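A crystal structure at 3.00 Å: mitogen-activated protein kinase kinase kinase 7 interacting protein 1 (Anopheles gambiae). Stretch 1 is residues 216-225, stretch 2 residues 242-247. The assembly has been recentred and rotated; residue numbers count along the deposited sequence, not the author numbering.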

# COMPACT_ATOMS: atom_id res chain seq x y z
N GLN A 216 -22.03 5.38 3.90
CA GLN A 216 -22.73 4.21 4.40
C GLN A 216 -22.53 2.97 3.52
O GLN A 216 -22.66 1.84 3.99
N ASN A 217 -22.18 3.18 2.26
CA ASN A 217 -21.84 2.09 1.35
C ASN A 217 -20.55 1.38 1.75
O ASN A 217 -20.29 0.26 1.31
N PHE A 218 -19.75 2.03 2.60
CA PHE A 218 -18.46 1.47 3.00
C PHE A 218 -18.36 1.01 4.47
O PHE A 218 -17.26 0.79 4.99
N GLU A 219 -19.51 0.87 5.15
CA GLU A 219 -19.53 0.28 6.50
C GLU A 219 -19.07 -1.16 6.41
O GLU A 219 -19.35 -1.85 5.43
N GLY A 220 -18.33 -1.61 7.42
CA GLY A 220 -17.91 -3.01 7.46
C GLY A 220 -16.77 -3.36 6.52
O GLY A 220 -16.10 -4.37 6.74
N VAL A 221 -16.56 -2.55 5.49
CA VAL A 221 -15.39 -2.73 4.61
C VAL A 221 -14.20 -1.91 5.11
O VAL A 221 -14.20 -0.68 5.02
N PRO A 222 -13.16 -2.61 5.62
CA PRO A 222 -12.01 -2.04 6.34
C PRO A 222 -11.52 -0.67 5.84
O PRO A 222 -11.91 0.34 6.42
N LEU A 223 -10.69 -0.66 4.80
CA LEU A 223 -10.03 0.56 4.36
C LEU A 223 -9.95 0.61 2.84
O LEU A 223 -8.87 0.71 2.26
N TYR A 224 -11.11 0.55 2.19
CA TYR A 224 -11.18 0.32 0.75
C TYR A 224 -10.36 1.35 -0.03
O TYR A 224 -10.59 2.55 0.07
N SER A 225 -9.37 0.86 -0.77
CA SER A 225 -8.59 1.73 -1.61
C SER A 225 -9.46 2.03 -2.81
O SER A 225 -10.10 1.14 -3.36
N ASN A 242 -22.78 -6.10 -5.05
CA ASN A 242 -23.39 -5.42 -3.91
C ASN A 242 -22.44 -4.40 -3.30
O ASN A 242 -21.31 -4.73 -2.94
N PHE A 243 -22.90 -3.16 -3.19
CA PHE A 243 -22.27 -2.18 -2.31
C PHE A 243 -21.14 -1.44 -3.00
O PHE A 243 -20.44 -0.63 -2.39
N LEU A 244 -20.96 -1.72 -4.29
CA LEU A 244 -20.30 -0.77 -5.19
C LEU A 244 -21.37 -0.48 -6.24
O LEU A 244 -21.14 0.30 -7.17
N SER A 245 -22.53 -1.11 -6.09
CA SER A 245 -23.49 -1.24 -7.21
C SER A 245 -24.40 -0.03 -7.46
O SER A 245 -24.93 0.13 -8.57
N SER A 246 -24.58 0.83 -6.45
CA SER A 246 -25.37 2.05 -6.63
C SER A 246 -24.67 3.09 -7.50
O SER A 246 -25.33 3.96 -8.06
N ALA A 247 -23.35 2.99 -7.63
CA ALA A 247 -22.54 3.99 -8.35
C ALA A 247 -22.95 4.16 -9.82
O ALA A 247 -23.45 3.22 -10.46

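The two stretches meet in a small, mainly apolar and aromatic contact, with 298 Å² of surface buried between them and no hydrogen bond crossing it. Phe243 is its centre, giving up more area than any other residue. Its CA-to-CB bond points sideways and chi1, at 112°, lies between wells, yet the end of the ring comes nearer to the first stretch. There its edge meets two aromatic faces: that of Phe218, in an offset arrangement with centroids 6.0 Å apart and planes at 86°, and that of Tyr224, at 5.9 Å and 82°. Such near-perpendicular packing suits aromatic residues, because the slightly positive hydrogens at a ring edge favour the electron-rich face of another ring. Phe218 is in the m rotamer and Tyr224, which points toward the second stretch, is t.

Val221 also points toward the second stretch and brings CG1 to 3.9 Å from Phe243 CE2; its short branched side chain fills space beside the ring without needing a polar partner. Its chi1 of 17° is off the usual wells. Leu244, buried and likewise off-rotamer, extends the apolar patch: its CD2 lies 4.2 Å from Phe218 CE2, and its CD1 is 3.8 Å from Tyr224 OH. That hydroxyl is hydrogen-bonded elsewhere in the structure, so its place beside a methyl group does not leave it unsatisfied.

Asn217, in the m rotamer, and Ser246, in p, point toward the opposing stretches and form a more polar margin, without a hydrogen bond between them. The backbone approaches closely here too, with Asn217 O only 3.0 Å from Phe243 CD2, a tight contact at 3.00 Å resolution. Within the second stretch, Phe243 N donates a hydrogen bond to Ser245 OG at 3.3 Å, tying the serine hydroxyl to the backbone that carries the central ring.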

# COMPACT_ATOMS: atom_id res chain seq x y z
CB GLN A 216 -24.22 4.52 4.58
CG GLN A 216 -24.55 5.22 5.91
CD GLN A 216 -24.51 6.76 5.87
OE1 GLN A 216 -25.46 7.43 6.27
NE2 GLN A 216 -23.39 7.33 5.41
CB ASN A 217 -21.75 2.58 -0.09
CG ASN A 217 -23.09 3.04 -0.64
OD1 ASN A 217 -24.10 2.39 -0.42
ND2 ASN A 217 -23.10 4.17 -1.34
CB PHE A 218 -17.32 2.45 2.67
CG PHE A 218 -17.19 2.74 1.21
CD1 PHE A 218 -17.81 3.85 0.64
CD2 PHE A 218 -16.43 1.91 0.39
CE1 PHE A 218 -17.69 4.12 -0.71
CE2 PHE A 218 -16.31 2.17 -0.97
CZ PHE A 218 -16.95 3.29 -1.52
CB GLU A 219 -20.94 0.32 7.11
CG GLU A 219 -21.47 1.72 7.39
CD GLU A 219 -22.64 1.74 8.38
OE1 GLU A 219 -22.72 0.82 9.24
OE2 GLU A 219 -23.47 2.67 8.31
CB VAL A 221 -15.72 -2.56 3.06
CG1 VAL A 221 -17.04 -1.86 2.81
CG2 VAL A 221 -14.59 -1.88 2.30
CB PRO A 222 -10.94 -3.13 6.20
CG PRO A 222 -11.73 -4.41 6.22
CD PRO A 222 -13.03 -4.08 5.49
CB LEU A 223 -8.63 0.66 4.96
CG LEU A 223 -8.05 2.07 5.09
CD1 LEU A 223 -6.58 2.09 4.71
CD2 LEU A 223 -8.84 3.06 4.25
CB TYR A 224 -12.62 0.36 0.30
CG TYR A 224 -12.86 -0.31 -1.01
CD1 TYR A 224 -12.89 -1.70 -1.09
CD2 TYR A 224 -13.08 0.43 -2.16
CE1 TYR A 224 -13.11 -2.33 -2.29
CE2 TYR A 224 -13.30 -0.20 -3.37
CZ TYR A 224 -13.32 -1.58 -3.43
OH TYR A 224 -13.54 -2.22 -4.61
CB SER A 225 -7.28 1.07 -2.02
OG SER A 225 -7.53 -0.05 -2.84
CB ASN A 242 -23.58 -6.66 -3.04
CG ASN A 242 -22.29 -7.11 -2.39
OD1 ASN A 242 -21.35 -7.53 -3.07
ND2 ASN A 242 -22.24 -7.04 -1.07
CB PHE A 243 -21.57 -2.89 -1.15
CG PHE A 243 -20.07 -2.77 -1.18
CD1 PHE A 243 -19.28 -3.86 -1.52
CD2 PHE A 243 -19.45 -1.57 -0.88
CE1 PHE A 243 -17.91 -3.76 -1.56
CE2 PHE A 243 -18.07 -1.46 -0.91
CZ PHE A 243 -17.30 -2.55 -1.25
CB LEU A 244 -19.05 -1.35 -5.86
CG LEU A 244 -17.71 -0.95 -5.23
CD1 LEU A 244 -16.66 -0.74 -6.31
CD2 LEU A 244 -17.86 0.29 -4.37
CB SER A 245 -24.32 -2.53 -7.09
OG SER A 245 -24.85 -2.70 -5.78
CB SER A 246 -25.78 2.65 -5.29
OG SER A 246 -24.65 2.99 -4.50
CB ALA A 247 -21.06 3.65 -8.23